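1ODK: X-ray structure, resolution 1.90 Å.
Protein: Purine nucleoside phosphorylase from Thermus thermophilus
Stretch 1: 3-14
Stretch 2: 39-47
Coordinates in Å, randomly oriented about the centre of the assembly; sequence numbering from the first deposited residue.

Stretch 1 (3-14) PIHVRAHPGDVA
Stretch 2 (39-47) RYNDHRGLW

Stretch 1 (3-14) has no regular helix or strand; stretch 2 (39-47) enters as the end of a strand, residues 39-41, and continues as loop or turn. The register is set where Arg7 CA lies 6.0 Å from Asn41 CA and Ala8 CA lies 6.0 Å from Tyr40 CA, so rising numbers in one stretch pair with falling numbers in the other. Together the stretches bury 553 Å².

At Arg7 (phi/psi -80/69) the backbone N donates to Asn41 OD1 at 3.0 Å, a weak bond because the angle at hydrogen is only 131°. Asn41, extended at -157/141, has chi1 178° (t) and chi2 74°. This conformation lets OD1 also accept a weak bond from His43 N (3.3 Å), while ND2 donates to Leu46 O (2.9 Å, 144°). One amide thus ties its own loop together and touches the other stretch.

His43 (-59/138) points toward stretch 1 with chi1 -176° (t) and chi2 -115°. Its ND1 donates to His5 O at 3.2 Å and 157°, with that oxygen near the ring plane. A ring face is left to Arg7, whose side chain is extended: chi1 -62° (m), then chi2 178°, chi3 176° and chi4 179°. Its CA-to-CB bond runs sideways, yet its end comes nearer. The guanidinium lies flat on the imidazole, with centres 3.3 Å apart and planes at 12°; Arg7 CZ is 3.1 Å from His43 NE2. Arg7 NH1 and NH2 each approach His43 NE2 to 3.3 Å, but the angles are poor, as expected of stacking. Arg7 NE instead donates to Ile4 O (3.2 Å, 160°), anchoring the arginine within its own stretch.

Tyr40 (-91/-9; chi1 60°, p; chi2 70°) loses 113 Å² to stretch 1, the largest share of any residue. Val13, chi1 -179° (t), places CG2 over one face, 4.2 Å from the ring centroid and 22° off the normal. Val6, also t at -180°, brings CG1 to the ring edge, 4.0 Å from Tyr40 CE1, although its CA-to-CB bond points away. Ala8 CB packs 3.5 Å from Tyr40 CD1.

Asp12, chi1 -65° (m) and chi2 -35°, accepts from His9 N through OD2 at 2.9 Å. A water donates to both Asp12 OD2 (2.9 Å) and Tyr40 O (2.8 Å), bridging the stretches.

His5, chi1 -49° (m) and chi2 73°, sets CD2 3.8 Å from Arg44 NE, obliquely, and CB 4.0 Å from Leu46 CD1. Arg44, at phi/psi 58/20, has chi1 -87° (m).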

ATOM      1  N   PRO B   3      -9.810 -23.919 -25.227  1.00 31.33           N
ATOM      2  CA  PRO B   3      -9.236 -22.750 -24.554  1.00 27.94           C
ATOM      3  C   PRO B   3      -8.717 -21.715 -25.548  1.00 24.66           C
ATOM      4  O   PRO B   3      -8.333 -22.044 -26.671  1.00 24.90           O
ATOM      5  CB  PRO B   3      -8.123 -23.357 -23.702  1.00 26.32           C
ATOM      6  CG  PRO B   3      -8.698 -24.691 -23.332  1.00 28.83           C
ATOM      7  CD  PRO B   3      -9.281 -25.168 -24.648  1.00 28.78           C
ATOM      8  N   ILE B   4      -8.706 -20.461 -25.117  1.00 23.13           N
ATOM      9  CA  ILE B   4      -8.266 -19.351 -25.946  1.00 19.72           C
ATOM     10  C   ILE B   4      -6.811 -19.420 -26.404  1.00 19.75           C
ATOM     11  O   ILE B   4      -6.516 -19.222 -27.579  1.00 18.68           O
ATOM     12  CB  ILE B   4      -8.489 -18.017 -25.203  1.00 20.34           C
ATOM     13  CG1 ILE B   4      -9.988 -17.815 -24.954  1.00 22.15           C
ATOM     14  CG2 ILE B   4      -7.896 -16.865 -25.996  1.00 19.26           C
ATOM     15  CD1 ILE B   4     -10.314 -16.628 -24.063  1.00 24.09           C
ATOM     16  N   HIS B   5      -5.900 -19.711 -25.485  1.00 16.45           N
ATOM     17  CA  HIS B   5      -4.489 -19.744 -25.842  1.00 18.20           C
ATOM     18  C   HIS B   5      -3.938 -21.134 -26.142  1.00 19.41           C
ATOM     19  O   HIS B   5      -3.334 -21.349 -27.195  1.00 20.53           O
ATOM     20  CB  HIS B   5      -3.693 -19.049 -24.742  1.00 14.49           C
ATOM     21  CG  HIS B   5      -4.262 -17.719 -24.357  1.00 15.58           C
ATOM     22  ND1 HIS B   5      -5.428 -17.591 -23.632  1.00 16.20           N
ATOM     23  CD2 HIS B   5      -3.851 -16.457 -24.629  1.00 16.79           C
ATOM     24  CE1 HIS B   5      -5.711 -16.310 -23.474  1.00 15.78           C
ATOM     25  NE2 HIS B   5      -4.768 -15.601 -24.069  1.00 14.71           N
ATOM     26  N   VAL B   6      -4.128 -22.073 -25.226  1.00 18.03           N
ATOM     27  CA  VAL B   6      -3.671 -23.436 -25.456  1.00 16.96           C
ATOM     28  C   VAL B   6      -4.853 -24.108 -26.148  1.00 18.99           C
ATOM     29  O   VAL B   6      -5.761 -24.623 -25.496  1.00 17.78           O
ATOM     30  CB  VAL B   6      -3.350 -24.163 -24.132  1.00 18.01           C
ATOM     31  CG1 VAL B   6      -2.864 -25.582 -24.418  1.00 15.93           C
ATOM     32  CG2 VAL B   6      -2.284 -23.387 -23.357  1.00 15.03           C
ATOM     33  N   ARG B   7      -4.837 -24.081 -27.478  1.00 20.46           N
ATOM     34  CA  ARG B   7      -5.921 -24.641 -28.278  1.00 24.34           C
ATOM     35  C   ARG B   7      -5.883 -26.149 -28.459  1.00 26.48           C
ATOM     36  O   ARG B   7      -5.654 -26.657 -29.556  1.00 27.15           O
ATOM     37  CB  ARG B   7      -5.961 -23.936 -29.635  1.00 25.67           C
ATOM     38  CG  ARG B   7      -6.238 -22.445 -29.489  1.00 29.96           C
ATOM     39  CD  ARG B   7      -6.238 -21.710 -30.807  1.00 36.91           C
ATOM     40  NE  ARG B   7      -6.591 -20.308 -30.612  1.00 42.85           N
ATOM     41  CZ  ARG B   7      -6.647 -19.404 -31.585  1.00 45.31           C
ATOM     42  NH1 ARG B   7      -6.370 -19.753 -32.835  1.00 45.74           N
ATOM     43  NH2 ARG B   7      -6.981 -18.150 -31.307  1.00 45.68           N
ATOM     44  N   ALA B   8      -6.126 -26.858 -27.366  1.00 27.74           N
ATOM     45  CA  ALA B   8      -6.133 -28.310 -27.374  1.00 29.36           C
ATOM     46  C   ALA B   8      -7.504 -28.785 -26.916  1.00 31.48           C
ATOM     47  O   ALA B   8      -8.375 -27.978 -26.598  1.00 28.87           O
ATOM     48  CB  ALA B   8      -5.062 -28.835 -26.431  1.00 24.20           C
ATOM     49  N   HIS B   9      -7.690 -30.099 -26.899  1.00 35.70           N
ATOM     50  CA  HIS B   9      -8.941 -30.687 -26.445  1.00 39.20           C
ATOM     51  C   HIS B   9      -8.623 -31.506 -25.199  1.00 39.30           C
ATOM     52  O   HIS B   9      -7.574 -32.144 -25.127  1.00 38.32           O
ATOM     53  CB  HIS B   9      -9.536 -31.589 -27.525  1.00 41.90           C
ATOM     54  CG  HIS B   9     -10.810 -32.258 -27.110  1.00 47.80           C
ATOM     55  ND1 HIS B   9     -10.868 -33.173 -26.080  1.00 50.07           N
ATOM     56  CD2 HIS B   9     -12.076 -32.129 -27.571  1.00 48.03           C
ATOM     57  CE1 HIS B   9     -12.115 -33.579 -25.925  1.00 48.95           C
ATOM     58  NE2 HIS B   9     -12.869 -32.961 -26.817  1.00 50.32           N
ATOM     59  N   PRO B  10      -9.521 -31.497 -24.199  1.00 40.24           N
ATOM     60  CA  PRO B  10      -9.302 -32.249 -22.958  1.00 39.19           C
ATOM     61  C   PRO B  10      -8.556 -33.578 -23.110  1.00 38.50           C
ATOM     62  O   PRO B  10      -7.667 -33.883 -22.313  1.00 39.79           O
ATOM     63  CB  PRO B  10     -10.714 -32.416 -22.418  1.00 41.22           C
ATOM     64  CG  PRO B  10     -11.328 -31.086 -22.760  1.00 40.44           C
ATOM     65  CD  PRO B  10     -10.846 -30.844 -24.187  1.00 39.04           C
ATOM     66  N   GLY B  11      -8.900 -34.359 -24.132  1.00 31.78           N
ATOM     67  CA  GLY B  11      -8.233 -35.637 -24.333  1.00 25.41           C
ATOM     68  C   GLY B  11      -6.748 -35.548 -24.655  1.00 22.12           C
ATOM     69  O   GLY B  11      -6.007 -36.512 -24.463  1.00 22.43           O
ATOM     70  N   ASP B  12      -6.307 -34.393 -25.141  1.00 20.51           N
ATOM     71  CA  ASP B  12      -4.903 -34.191 -25.504  1.00 19.76           C
ATOM     72  C   ASP B  12      -3.928 -34.070 -24.335  1.00 18.58           C
ATOM     73  O   ASP B  12      -2.768 -34.456 -24.454  1.00 17.05           O
ATOM     74  CB  ASP B  12      -4.743 -32.927 -26.353  1.00 18.96           C
ATOM     75  CG  ASP B  12      -5.429 -33.027 -27.690  1.00 24.83           C
ATOM     76  OD1 ASP B  12      -5.455 -34.135 -28.265  1.00 25.09           O
ATOM     77  OD2 ASP B  12      -5.926 -31.986 -28.174  1.00 31.74           O
ATOM     78  N   VAL B  13      -4.396 -33.519 -23.221  1.00 16.56           N
ATOM     79  CA  VAL B  13      -3.544 -33.289 -22.057  1.00 15.16           C
ATOM     80  C   VAL B  13      -3.635 -34.353 -20.970  1.00 14.45           C
ATOM     81  O   VAL B  13      -4.723 -34.752 -20.567  1.00 16.78           O
ATOM     82  CB  VAL B  13      -3.867 -31.909 -21.436  1.00 16.79           C
ATOM     83  CG1 VAL B  13      -2.968 -31.640 -20.238  1.00 15.41           C
ATOM     84  CG2 VAL B  13      -3.709 -30.819 -22.505  1.00 14.63           C
ATOM     85  N   ALA B  14      -2.478 -34.797 -20.488  1.00 13.83           N
ATOM     86  CA  ALA B  14      -2.424 -35.812 -19.442  1.00 13.98           C
ATOM     87  C   ALA B  14      -2.645 -35.181 -18.073  1.00 13.39           C
ATOM     88  O   ALA B  14      -2.592 -33.960 -17.923  1.00 14.21           O
ATOM     89  CB  ALA B  14      -1.072 -36.521 -19.468  1.00 12.35           C
ATOM     90  N   ARG B  39       2.665 -33.231 -30.610  1.00 20.09           N
ATOM     91  CA  ARG B  39       2.438 -31.842 -30.227  1.00 18.94           C
ATOM     92  C   ARG B  39       0.951 -31.540 -30.405  1.00 20.51           C
ATOM     93  O   ARG B  39       0.435 -31.577 -31.523  1.00 20.77           O
ATOM     94  CB  ARG B  39       3.280 -30.898 -31.091  1.00 19.23           C
ATOM     95  CG  ARG B  39       3.314 -29.463 -30.569  1.00 19.45           C
ATOM     96  CD  ARG B  39       4.409 -28.646 -31.239  1.00 23.27           C
ATOM     97  NE  ARG B  39       4.093 -28.317 -32.627  1.00 24.33           N
ATOM     98  CZ  ARG B  39       4.930 -27.698 -33.455  1.00 24.69           C
ATOM     99  NH1 ARG B  39       6.138 -27.344 -33.041  1.00 20.24           N
ATOM    100  NH2 ARG B  39       4.553 -27.431 -34.698  1.00 26.23           N
ATOM    101  N   TYR B  40       0.260 -31.250 -29.305  1.00 17.53           N
ATOM    102  CA  TYR B  40      -1.165 -30.960 -29.376  1.00 15.99           C
ATOM    103  C   TYR B  40      -1.478 -29.479 -29.554  1.00 16.40           C
ATOM    104  O   TYR B  40      -2.625 -29.112 -29.795  1.00 16.78           O
ATOM    105  CB  TYR B  40      -1.886 -31.507 -28.139  1.00 14.18           C
ATOM    106  CG  TYR B  40      -1.394 -30.943 -26.826  1.00 15.60           C
ATOM    107  CD1 TYR B  40      -1.648 -29.616 -26.472  1.00 12.96           C
ATOM    108  CD2 TYR B  40      -0.660 -31.734 -25.943  1.00 13.70           C
ATOM    109  CE1 TYR B  40      -1.183 -29.090 -25.268  1.00 14.30           C
ATOM    110  CE2 TYR B  40      -0.192 -31.221 -24.739  1.00 16.93           C
ATOM    111  CZ  TYR B  40      -0.457 -29.897 -24.409  1.00 14.76           C
ATOM    112  OH  TYR B  40      -0.006 -29.395 -23.215  1.00 13.84           O
ATOM    113  N   ASN B  41      -0.469 -28.622 -29.431  1.00 15.22           N
ATOM    114  CA  ASN B  41      -0.689 -27.191 -29.609  1.00 14.89           C
ATOM    115  C   ASN B  41       0.568 -26.434 -29.976  1.00 12.20           C
ATOM    116  O   ASN B  41       1.648 -26.717 -29.462  1.00 13.24           O
ATOM    117  CB  ASN B  41      -1.265 -26.549 -28.336  1.00 15.22           C
ATOM    118  CG  ASN B  41      -1.456 -25.038 -28.483  1.00 17.95           C
ATOM    119  OD1 ASN B  41      -2.371 -24.584 -29.168  1.00 17.59           O
ATOM    120  ND2 ASN B  41      -0.578 -24.257 -27.849  1.00 14.98           N
ATOM    121  N   ASP B  42       0.423 -25.469 -30.877  1.00 15.67           N
ATOM    122  CA  ASP B  42       1.544 -24.624 -31.253  1.00 17.49           C
ATOM    123  C   ASP B  42       1.073 -23.174 -31.371  1.00 15.98           C
ATOM    124  O   ASP B  42       1.855 -22.279 -31.688  1.00 18.43           O
ATOM    125  CB  ASP B  42       2.202 -25.105 -32.558  1.00 20.91           C
ATOM    126  CG  ASP B  42       1.284 -25.017 -33.758  1.00 22.41           C
ATOM    127  OD1 ASP B  42       1.710 -25.468 -34.840  1.00 32.20           O
ATOM    128  OD2 ASP B  42       0.156 -24.503 -33.633  1.00 24.16           O
ATOM    129  N   HIS B  43      -0.208 -22.947 -31.093  1.00 14.33           N
ATOM    130  CA  HIS B  43      -0.767 -21.599 -31.152  1.00 16.88           C
ATOM    131  C   HIS B  43      -0.006 -20.688 -30.192  1.00 16.83           C
ATOM    132  O   HIS B  43       0.314 -21.088 -29.069  1.00 16.04           O
ATOM    133  CB  HIS B  43      -2.248 -21.605 -30.773  1.00 16.49           C
ATOM    134  CG  HIS B  43      -2.902 -20.267 -30.912  1.00 23.18           C
ATOM    135  ND1 HIS B  43      -3.402 -19.564 -29.837  1.00 26.03           N
ATOM    136  CD2 HIS B  43      -3.104 -19.483 -31.999  1.00 21.97           C
ATOM    137  CE1 HIS B  43      -3.881 -18.405 -30.255  1.00 27.50           C
ATOM    138  NE2 HIS B  43      -3.711 -18.333 -31.562  1.00 27.83           N
ATOM    139  N   ARG B  44       0.278 -19.466 -30.643  1.00 14.50           N
ATOM    140  CA  ARG B  44       1.027 -18.484 -29.857  1.00 15.38           C
ATOM    141  C   ARG B  44       2.409 -18.972 -29.430  1.00 15.31           C
ATOM    142  O   ARG B  44       3.016 -18.433 -28.500  1.00 16.53           O
ATOM    143  CB  ARG B  44       0.223 -18.048 -28.629  1.00 18.46           C
ATOM    144  CG  ARG B  44      -0.719 -16.875 -28.913  1.00 21.49           C
ATOM    145  CD  ARG B  44      -1.578 -16.537 -27.705  1.00 25.27           C
ATOM    146  NE  ARG B  44      -2.408 -15.352 -27.919  1.00 27.38           N
ATOM    147  CZ  ARG B  44      -1.956 -14.099 -27.913  1.00 30.14           C
ATOM    148  NH1 ARG B  44      -0.670 -13.843 -27.704  1.00 28.26           N
ATOM    149  NH2 ARG B  44      -2.799 -13.093 -28.113  1.00 33.98           N
ATOM    150  N   GLY B  45       2.910 -19.986 -30.124  1.00 13.57           N
ATOM    151  CA  GLY B  45       4.218 -20.522 -29.804  1.00 15.78           C
ATOM    152  C   GLY B  45       4.249 -21.276 -28.487  1.00 16.80           C
ATOM    153  O   GLY B  45       5.322 -21.644 -28.008  1.00 15.51           O
ATOM    154  N   LEU B  46       3.077 -21.504 -27.898  1.00 14.64           N
ATOM    155  CA  LEU B  46       2.976 -22.222 -26.628  1.00 14.08           C
ATOM    156  C   LEU B  46       2.970 -23.730 -26.887  1.00 14.07           C
ATOM    157  O   LEU B  46       1.988 -24.416 -26.619  1.00 13.55           O
ATOM    158  CB  LEU B  46       1.693 -21.805 -25.900  1.00 12.99           C
ATOM    159  CG  LEU B  46       1.609 -20.318 -25.526  1.00 16.69           C
ATOM    160  CD1 LEU B  46       0.206 -19.983 -25.032  1.00 16.46           C
ATOM    161  CD2 LEU B  46       2.658 -19.996 -24.457  1.00 17.43           C
ATOM    162  N   TRP B  47       4.084 -24.237 -27.405  1.00 13.99           N
ATOM    163  CA  TRP B  47       4.205 -25.652 -27.732  1.00 10.38           C
ATOM    164  C   TRP B  47       3.879 -26.579 -26.565  1.00 13.74           C
ATOM    165  O   TRP B  47       4.442 -26.454 -25.473  1.00 13.47           O
ATOM    166  CB  TRP B  47       5.612 -25.938 -28.259  1.00 14.14           C
ATOM    167  CG  TRP B  47       5.924 -25.218 -29.545  1.00 13.95           C
ATOM    168  CD1 TRP B  47       5.093 -24.392 -30.249  1.00 15.83           C
ATOM    169  CD2 TRP B  47       7.149 -25.278 -30.283  1.00 15.77           C
ATOM    170  NE1 TRP B  47       5.727 -23.933 -31.384  1.00 18.27           N
ATOM    171  CE2 TRP B  47       6.992 -24.462 -31.427  1.00 17.98           C
ATOM    172  CE3 TRP B  47       8.369 -25.941 -30.088  1.00 14.50           C
ATOM    173  CZ2 TRP B  47       8.009 -24.295 -32.378  1.00 17.42           C
ATOM    174  CZ3 TRP B  47       9.384 -25.774 -31.033  1.00 20.10           C
ATOM    175  CH2 TRP B  47       9.194 -24.955 -32.163  1.00 17.11           C
TER
HETATM  176  O   HOH W   1      -5.117 -16.203 -28.534  1.00 31.68           O
HETATM  177  O   HOH W   2      -3.989 -27.181 -31.745  1.00 35.16           O
HETATM  178  O   HOH W   3      -4.784 -30.786 -30.541  1.00 36.47           O